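Local structure of aldehyde dehydrogenase (Listeria monocytogenes, 3K9D) at residues V107-T119 / L186-T198. The protein probably oxidises or otherwise converts aldehydes, with NAD or NADP as the electron acceptor. Numbering follows the deposited sequence.
Sequences VPLGVVAGLIPST and LMKHKDTAVILAT
Two neighbouring parallel strands of a Rossmann-like alpha/beta domain meet here, and Ala113 of 111-116 turns both its N-H and its C=O to 192-197, as a strand residue does in parallel pairing. Ala113 N donates to Val194 O at 2.9 Å, while Ala113 O accepts from Leu196 N at 2.7 Å, a more bent bond with 147° at the hydrogen. Leu115 N bonds to Leu196 O almost straight, 169° at the hydrogen, and carries the pairing on; at the start, Ala193 N reaches Val111 O. The side chains of Val112 and Val194 run alongside each other on one face, and Val112 CG1 also touches Leu196 CD1 at 3.9 Å. A chi1 of 78° sets Val194 CG1 over its own backbone, between N and C, where it touches Leu109 CD2 as well as Val112 CG1. In the aldehyde dehydrogenase fold this sheet is sandwiched by helices, and the opposite face takes the end of helix 180-188: Leu186 sets CG and both methyls over Ala113 CB, 3.7 Å from Leu186 CG. Thr192 CG2 reaches the same methyl, while Thr192 OG1 turns back to Leu186 O at 2.8 Å, which ties the helix to the strand it leads into. Farther along, Leu115 CD1 packs on Ala197 and Met187 SD, with Met203 of helix 201-207 alongside.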
loop_
_atom_site.group_PDB
_atom_site.type_symbol
_atom_site.label_atom_id
_atom_site.label_comp_id
_atom_site.label_asym_id
_atom_site.label_seq_id
_atom_site.Cartn_x
_atom_site.Cartn_y
_atom_site.Cartn_z
ATOM N N VAL A 107 -10.999 -9.707 -2.411
ATOM C CA VAL A 107 -10.208 -10.776 -1.817
ATOM C C VAL A 107 -9.672 -10.281 -0.492
ATOM O O VAL A 107 -8.898 -9.325 -0.477
ATOM C CB VAL A 107 -9.008 -11.169 -2.722
ATOM C CG1 VAL A 107 -8.192 -12.266 -2.081
ATOM C CG2 VAL A 107 -9.491 -11.627 -4.067
ATOM N N PRO A 108 -10.068 -10.927 0.622
ATOM C CA PRO A 108 -9.572 -10.537 1.947
ATOM C C PRO A 108 -8.055 -10.682 2.014
ATOM O O PRO A 108 -7.501 -11.590 1.389
ATOM C CB PRO A 108 -10.219 -11.562 2.883
ATOM C CG PRO A 108 -11.402 -12.056 2.156
ATOM C CD PRO A 108 -10.989 -12.077 0.708
ATOM N N LEU A 109 -7.398 -9.777 2.740
ATOM C CA LEU A 109 -5.946 -9.811 2.890
ATOM C C LEU A 109 -5.495 -11.099 3.595
ATOM O O LEU A 109 -4.516 -11.719 3.183
ATOM C CB LEU A 109 -5.415 -8.539 3.598
ATOM C CG LEU A 109 -4.861 -7.351 2.789
ATOM C CD1 LEU A 109 -5.560 -7.157 1.433
ATOM C CD2 LEU A 109 -4.775 -6.013 3.575
ATOM N N GLY A 110 -6.238 -11.532 4.610
ATOM C CA GLY A 110 -5.814 -12.651 5.434
ATOM C C GLY A 110 -5.773 -12.345 6.915
ATOM O O GLY A 110 -6.768 -11.906 7.489
ATOM N N VAL A 111 -4.642 -12.609 7.562
ATOM C CA VAL A 111 -4.527 -12.331 9.005
ATOM C C VAL A 111 -3.865 -10.963 9.205
ATOM O O VAL A 111 -2.707 -10.765 8.822
ATOM C CB VAL A 111 -3.698 -13.403 9.753
ATOM C CG1 VAL A 111 -3.608 -13.078 11.246
ATOM C CG2 VAL A 111 -4.274 -14.778 9.539
ATOM N N VAL A 112 -4.624 -10.034 9.782
ATOM C CA VAL A 112 -4.180 -8.670 10.054
ATOM C C VAL A 112 -3.420 -8.632 11.389
ATOM O O VAL A 112 -3.816 -9.289 12.358
ATOM C CB VAL A 112 -5.402 -7.683 10.094
ATOM C CG1 VAL A 112 -4.970 -6.244 10.307
ATOM C CG2 VAL A 112 -6.206 -7.765 8.797
ATOM N N ALA A 113 -2.317 -7.891 11.420
ATOM C CA ALA A 113 -1.622 -7.596 12.665
ATOM C C ALA A 113 -1.960 -6.170 13.075
ATOM O O ALA A 113 -1.596 -5.208 12.391
ATOM C CB ALA A 113 -0.139 -7.764 12.506
ATOM N N GLY A 114 -2.696 -6.048 14.175
ATOM C CA GLY A 114 -3.068 -4.744 14.712
ATOM C C GLY A 114 -2.187 -4.348 15.884
ATOM O O GLY A 114 -2.208 -4.987 16.934
ATOM N N LEU A 115 -1.413 -3.288 15.702
ATOM C CA LEU A 115 -0.629 -2.717 16.792
ATOM C C LEU A 115 -1.498 -1.687 17.499
ATOM O O LEU A 115 -1.979 -0.748 16.857
ATOM C CB LEU A 115 0.665 -2.062 16.270
ATOM C CG LEU A 115 1.575 -2.899 15.339
ATOM C CD1 LEU A 115 2.917 -2.231 15.100
ATOM C CD2 LEU A 115 1.796 -4.279 15.873
ATOM N N ILE A 116 -1.684 -1.868 18.807
ATOM C CA ILE A 116 -2.562 -0.996 19.630
ATOM C C ILE A 116 -1.772 -0.116 20.612
ATOM O O ILE A 116 -1.108 -0.640 21.504
ATOM C CB ILE A 116 -3.566 -1.843 20.464
ATOM C CG1 ILE A 116 -4.348 -2.805 19.570
ATOM C CG2 ILE A 116 -4.503 -0.942 21.276
ATOM C CD1 ILE A 116 -5.120 -2.115 18.470
ATOM N N PRO A 117 -1.880 1.221 20.478
ATOM C CA PRO A 117 -1.168 2.114 21.390
ATOM C C PRO A 117 -1.911 2.252 22.735
ATOM O O PRO A 117 -3.126 2.024 22.801
ATOM C CB PRO A 117 -1.173 3.444 20.634
ATOM C CG PRO A 117 -2.492 3.429 19.891
ATOM C CD PRO A 117 -2.700 1.969 19.501
ATOM N N SER A 118 -1.193 2.626 23.791
ATOM C CA SER A 118 -1.809 2.826 25.118
ATOM C C SER A 118 -2.642 4.111 25.204
ATOM O O SER A 118 -3.400 4.292 26.157
ATOM C CB SER A 118 -0.754 2.821 26.231
ATOM O OG SER A 118 0.202 3.866 26.044
ATOM N N THR A 119 -2.497 4.989 24.211
ATOM C CA THR A 119 -3.183 6.284 24.191
ATOM C C THR A 119 -4.664 6.146 23.817
ATOM O O THR A 119 -5.527 6.738 24.468
ATOM C CB THR A 119 -2.459 7.295 23.262
ATOM O OG1 THR A 119 -2.341 6.744 21.943
ATOM C CG2 THR A 119 -1.057 7.617 23.803
ATOM N N LEU A 186 5.080 -11.398 15.302
ATOM C CA LEU A 186 3.779 -11.060 14.709
ATOM C C LEU A 186 3.912 -10.316 13.396
ATOM O O LEU A 186 3.200 -10.614 12.433
ATOM C CB LEU A 186 2.903 -10.252 15.676
ATOM C CG LEU A 186 1.523 -9.794 15.159
ATOM C CD1 LEU A 186 0.568 -10.983 14.855
ATOM C CD2 LEU A 186 0.847 -8.830 16.125
ATOM N N MET A 187 4.827 -9.352 13.358
ATOM C CA MET A 187 5.024 -8.545 12.177
ATOM C C MET A 187 5.735 -9.342 11.070
ATOM O O MET A 187 5.362 -9.219 9.911
ATOM C CB MET A 187 5.822 -7.259 12.496
ATOM C CG MET A 187 5.086 -6.208 13.350
ATOM S SD MET A 187 6.026 -4.672 13.572
ATOM C CE MET A 187 7.549 -5.297 14.269
ATOM N N LYS A 188 6.756 -10.123 11.433
ATOM C CA LYS A 188 7.603 -10.847 10.443
ATOM C C LYS A 188 7.008 -12.135 9.872
ATOM O O LYS A 188 7.393 -12.560 8.778
ATOM C CB LYS A 188 9.008 -11.135 10.998
ATOM C CG LYS A 188 9.941 -9.913 11.021
ATOM C CD LYS A 188 11.327 -10.256 11.564
ATOM C CE LYS A 188 12.260 -9.036 11.593
ATOM N NZ LYS A 188 12.842 -8.678 10.263
ATOM N N HIS A 189 6.081 -12.754 10.604
ATOM C CA HIS A 189 5.479 -14.034 10.203
ATOM C C HIS A 189 4.934 -14.068 8.776
ATOM O O HIS A 189 4.347 -13.099 8.301
ATOM C CB HIS A 189 4.364 -14.432 11.164
ATOM C CG HIS A 189 4.220 -15.911 11.329
ATOM N ND1 HIS A 189 3.505 -16.695 10.449
ATOM C CD2 HIS A 189 4.720 -16.756 12.261
ATOM C CE1 HIS A 189 3.557 -17.956 10.840
ATOM N NE2 HIS A 189 4.290 -18.020 11.937
ATOM N N LYS A 190 5.149 -15.202 8.113
ATOM C CA LYS A 190 4.714 -15.451 6.741
ATOM C C LYS A 190 3.181 -15.414 6.571
ATOM O O LYS A 190 2.663 -14.935 5.554
ATOM C CB LYS A 190 5.272 -16.811 6.296
ATOM C CG LYS A 190 5.044 -17.163 4.840
ATOM C CD LYS A 190 5.028 -18.677 4.642
ATOM C CE LYS A 190 3.970 -19.084 3.624
ATOM N NZ LYS A 190 4.075 -18.304 2.350
ATOM N N ASP A 191 2.468 -15.900 7.586
ATOM C CA ASP A 191 1.006 -15.977 7.555
ATOM C C ASP A 191 0.275 -14.677 7.928
ATOM O O ASP A 191 -0.937 -14.522 7.664
ATOM C CB ASP A 191 0.541 -17.191 8.363
ATOM C CG ASP A 191 0.980 -18.483 7.730
ATOM O OD1 ASP A 191 0.992 -18.528 6.483
ATOM O OD2 ASP A 191 1.317 -19.449 8.452
ATOM N N THR A 192 1.034 -13.738 8.500
ATOM C CA THR A 192 0.600 -12.349 8.659
ATOM C C THR A 192 0.577 -11.632 7.306
ATOM O O THR A 192 1.613 -11.501 6.645
ATOM C CB THR A 192 1.524 -11.602 9.645
ATOM O OG1 THR A 192 1.531 -12.307 10.897
ATOM C CG2 THR A 192 1.056 -10.156 9.861
ATOM N N ALA A 193 -0.604 -11.151 6.908
ATOM C CA ALA A 193 -0.803 -10.580 5.570
ATOM C C ALA A 193 -0.563 -9.077 5.484
ATOM O O ALA A 193 -0.194 -8.540 4.417
ATOM C CB ALA A 193 -2.186 -10.896 5.081
ATOM N N VAL A 194 -0.790 -8.400 6.604
ATOM C CA VAL A 194 -0.710 -6.948 6.657
ATOM C C VAL A 194 -0.488 -6.495 8.099
ATOM O O VAL A 194 -0.859 -7.193 9.043
ATOM C CB VAL A 194 -1.967 -6.267 6.012
ATOM C CG1 VAL A 194 -3.169 -6.314 6.956
ATOM C CG2 VAL A 194 -1.666 -4.821 5.546
ATOM N N ILE A 195 0.155 -5.341 8.257
ATOM C CA ILE A 195 0.304 -4.724 9.570
ATOM C C ILE A 195 -0.419 -3.387 9.585
ATOM O O ILE A 195 -0.137 -2.524 8.749
ATOM C CB ILE A 195 1.801 -4.508 9.962
ATOM C CG1 ILE A 195 2.578 -5.815 9.850
ATOM C CG2 ILE A 195 1.919 -3.923 11.392
ATOM C CD1 ILE A 195 4.037 -5.636 9.606
ATOM N N LEU A 196 -1.354 -3.230 10.531
ATOM C CA LEU A 196 -1.853 -1.903 10.913
ATOM C C LEU A 196 -0.994 -1.363 12.049
ATOM O O LEU A 196 -1.100 -1.791 13.203
ATOM C CB LEU A 196 -3.323 -1.929 11.308
ATOM C CG LEU A 196 -4.306 -2.341 10.211
ATOM C CD1 LEU A 196 -5.730 -2.494 10.749
ATOM C CD2 LEU A 196 -4.252 -1.335 9.097
ATOM N N ALA A 197 -0.133 -0.428 11.690
ATOM C CA ALA A 197 0.954 0.002 12.549
ATOM C C ALA A 197 0.592 1.324 13.215
ATOM O O ALA A 197 0.970 2.389 12.738
ATOM C CB ALA A 197 2.238 0.137 11.729
ATOM N N THR A 198 -0.159 1.240 14.310
ATOM C CA THR A 198 -0.525 2.423 15.094
ATOM C C THR A 198 0.382 2.529 16.330
ATOM O O THR A 198 0.338 1.686 17.235
ATOM C CB THR A 198 -2.016 2.402 15.496
ATOM O OG1 THR A 198 -2.817 2.131 14.338
ATOM C CG2 THR A 198 -2.442 3.742 16.094
#